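Local coordinates for protein chromatin structure-remodeling complex subunit RSC2 (Saccharomyces cerevisiae, PDB 4BB7) that serves in the RSC chromatin-remodelling complex, which positions nucleosomes and transfers histone octamers using ATP, and binds histone H3 through its BAH domain, the part in this structure, at residues D78-K83 / E219-D224. Residues are numbered along the deposited sequence; the frame is centred on the assembly and turned at random.
Sequences DRLFYK and EYATSD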
loop_
_atom_site.group_PDB
_atom_site.type_symbol
_atom_site.label_atom_id
_atom_site.label_comp_id
_atom_site.label_asym_id
_atom_site.label_seq_id
_atom_site.Cartn_x
_atom_site.Cartn_y
_atom_site.Cartn_z
ATOM N N ASP A 78 -33.243 6.800 -11.858
ATOM C CA ASP A 78 -34.338 7.250 -11.007
ATOM C C ASP A 78 -34.041 7.053 -9.522
ATOM O O ASP A 78 -34.952 7.115 -8.692
ATOM C CB ASP A 78 -35.654 6.564 -11.392
ATOM C CG ASP A 78 -35.616 5.065 -11.180
ATOM O OD1 ASP A 78 -34.566 4.447 -11.459
ATOM O OD2 ASP A 78 -36.638 4.502 -10.730
ATOM N N ARG A 79 -32.772 6.823 -9.188
ATOM C CA ARG A 79 -32.389 6.675 -7.789
ATOM C C ARG A 79 -32.424 8.009 -7.039
ATOM O O ARG A 79 -32.047 9.052 -7.577
ATOM C CB ARG A 79 -31.012 6.015 -7.652
ATOM C CG ARG A 79 -30.644 5.692 -6.207
ATOM C CD ARG A 79 -29.585 4.602 -6.094
ATOM N NE ARG A 79 -29.284 4.282 -4.698
ATOM C CZ ARG A 79 -29.678 3.174 -4.075
ATOM N NH1 ARG A 79 -30.385 2.258 -4.724
ATOM N NH2 ARG A 79 -29.360 2.978 -2.802
ATOM N N LEU A 80 -32.890 7.969 -5.795
ATOM C CA LEU A 80 -32.956 9.160 -4.958
ATOM C C LEU A 80 -31.872 9.120 -3.887
ATOM O O LEU A 80 -31.385 8.047 -3.524
ATOM C CB LEU A 80 -34.332 9.273 -4.302
ATOM C CG LEU A 80 -35.501 9.465 -5.265
ATOM C CD1 LEU A 80 -36.832 9.378 -4.531
ATOM C CD2 LEU A 80 -35.359 10.793 -5.999
ATOM N N PHE A 81 -31.502 10.292 -3.382
ATOM C CA PHE A 81 -30.432 10.405 -2.397
ATOM C C PHE A 81 -30.768 11.452 -1.351
ATOM O O PHE A 81 -31.479 12.413 -1.634
ATOM C CB PHE A 81 -29.116 10.795 -3.076
ATOM C CG PHE A 81 -28.650 9.819 -4.115
ATOM C CD1 PHE A 81 -27.913 8.702 -3.754
ATOM C CD2 PHE A 81 -28.936 10.025 -5.454
ATOM C CE1 PHE A 81 -27.478 7.804 -4.707
ATOM C CE2 PHE A 81 -28.501 9.132 -6.415
ATOM C CZ PHE A 81 -27.770 8.018 -6.042
ATOM N N TYR A 82 -30.254 11.271 -0.141
ATOM C CA TYR A 82 -30.401 12.287 0.890
ATOM C C TYR A 82 -29.454 13.438 0.592
ATOM O O TYR A 82 -28.485 13.278 -0.153
ATOM C CB TYR A 82 -30.100 11.708 2.274
ATOM C CG TYR A 82 -30.961 10.519 2.628
ATOM C CD1 TYR A 82 -32.271 10.689 3.060
ATOM C CD2 TYR A 82 -30.468 9.226 2.522
ATOM C CE1 TYR A 82 -33.064 9.601 3.383
ATOM C CE2 TYR A 82 -31.251 8.133 2.843
ATOM C CZ TYR A 82 -32.547 8.326 3.271
ATOM O OH TYR A 82 -33.327 7.240 3.583
ATOM N N LYS A 83 -29.743 14.604 1.155
ATOM C CA LYS A 83 -28.802 15.708 1.089
ATOM C C LYS A 83 -27.568 15.318 1.890
ATOM O O LYS A 83 -27.665 14.974 3.068
ATOM C CB LYS A 83 -29.420 16.994 1.641
ATOM C CG LYS A 83 -28.463 18.175 1.660
ATOM C CD LYS A 83 -29.207 19.497 1.726
ATOM C CE LYS A 83 -30.063 19.712 0.482
ATOM N NZ LYS A 83 -30.728 21.051 0.474
ATOM N N GLU A 219 -35.977 4.112 -2.415
ATOM C CA GLU A 219 -34.767 4.215 -3.224
ATOM C C GLU A 219 -35.006 4.918 -4.558
ATOM O O GLU A 219 -34.128 5.635 -5.053
ATOM C CB GLU A 219 -34.148 2.830 -3.458
ATOM C CG GLU A 219 -33.832 2.075 -2.176
ATOM C CD GLU A 219 -33.068 0.786 -2.425
ATOM O OE1 GLU A 219 -31.897 0.864 -2.848
ATOM O OE2 GLU A 219 -33.633 -0.304 -2.191
ATOM N N TYR A 220 -36.196 4.725 -5.125
ATOM C CA TYR A 220 -36.462 5.160 -6.493
ATOM C C TYR A 220 -37.691 6.060 -6.634
ATOM O O TYR A 220 -38.691 5.888 -5.936
ATOM C CB TYR A 220 -36.567 3.944 -7.416
ATOM C CG TYR A 220 -35.434 2.961 -7.222
ATOM C CD1 TYR A 220 -34.151 3.261 -7.662
ATOM C CD2 TYR A 220 -35.641 1.737 -6.588
ATOM C CE1 TYR A 220 -33.110 2.376 -7.485
ATOM C CE2 TYR A 220 -34.597 0.838 -6.408
ATOM C CZ TYR A 220 -33.332 1.169 -6.860
ATOM O OH TYR A 220 -32.279 0.298 -6.691
ATOM N N ALA A 221 -37.600 7.016 -7.554
ATOM C CA ALA A 221 -38.624 8.041 -7.730
ATOM C C ALA A 221 -39.865 7.534 -8.469
ATOM O O ALA A 221 -40.892 8.209 -8.502
ATOM C CB ALA A 221 -38.035 9.247 -8.456
ATOM N N THR A 222 -39.763 6.346 -9.054
ATOM C CA THR A 222 -40.828 5.816 -9.895
ATOM C C THR A 222 -41.622 4.724 -9.195
ATOM O O THR A 222 -42.565 4.172 -9.760
ATOM C CB THR A 222 -40.263 5.247 -11.201
ATOM O OG1 THR A 222 -39.306 4.224 -10.897
ATOM C CG2 THR A 222 -39.578 6.338 -12.001
ATOM N N SER A 223 -41.230 4.407 -7.966
ATOM C CA SER A 223 -41.915 3.387 -7.183
ATOM C C SER A 223 -43.300 3.874 -6.782
ATOM O O SER A 223 -43.494 5.056 -6.513
ATOM C CB SER A 223 -41.110 3.053 -5.927
ATOM O OG SER A 223 -39.803 2.611 -6.257
ATOM N N ASP A 224 -44.267 2.967 -6.747
ATOM C CA ASP A 224 -45.581 3.311 -6.222
ATOM C C ASP A 224 -45.461 3.692 -4.753
ATOM O O ASP A 224 -45.945 4.741 -4.328
ATOM C CB ASP A 224 -46.549 2.139 -6.379
ATOM C CG ASP A 224 -47.129 2.048 -7.771
ATOM O OD1 ASP A 224 -47.627 3.079 -8.275
ATOM O OD2 ASP A 224 -47.081 0.950 -8.362
#
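Arg79 and Tyr220 form a single antiparallel beta bridge, a compact example of how a long loop can be tied by one bridge to the start of another chain segment without forming a sheet with it. They are a non-hydrogen-bonded pair, with the backbone bonds flanking them: Ala221 N donates to Asp78 O at 2.9 Å, almost along the C=O axis, and Leu80 N donates to Glu219 O at 2.7 Å, in the carbonyl plane. Both are nearly straight (160° and 164° at the hydrogen). The same two carbonyls also receive CA-H...O contacts from Tyr220 and Arg79, so each is gripped twice.

Side-chain bonds add to the bridge. Asp78 takes the crowded first torsion, CG between the backbone N and carbonyl carbon, which turns its carboxylate over the loop; there Thr222 OG1 donates to the anti lone pair of Asp78 OD2 at 2.7 Å. Tyr220 CB packs against the same oxygen, Asp78 OD2, at 3.4 Å. Thr222 belongs to a type I turn, Tyr220 to Ser223. Beside the bridge, the extended chains of Arg79 and Glu219 run side by side into a salt bridge. Arg79 NH1 meets Glu219 OE1 at 2.8 Å from above the carboxylate plane, the two flat groups standing almost perpendicular (89°), while NH2 adds only a weak bond.

Apolar contact is modest: Leu80 CD2 touches Ala221 CB at 3.9 Å.

Arg79 also makes a cation-pi contact with Phe139, and Tyr220 one with Arg76. The loop is further held by Asp215, bonded to Tyr220 N and Ser223 OG, and by Arg232, bonded to Tyr220 O and Ser223 O. Phe81 pairs through its backbone with Tyr171, so the contact ties the loop between strands 206-207 and 230-231 to residues 78-83 of the BAH domain and, via strand 80-82, to strand 166-172.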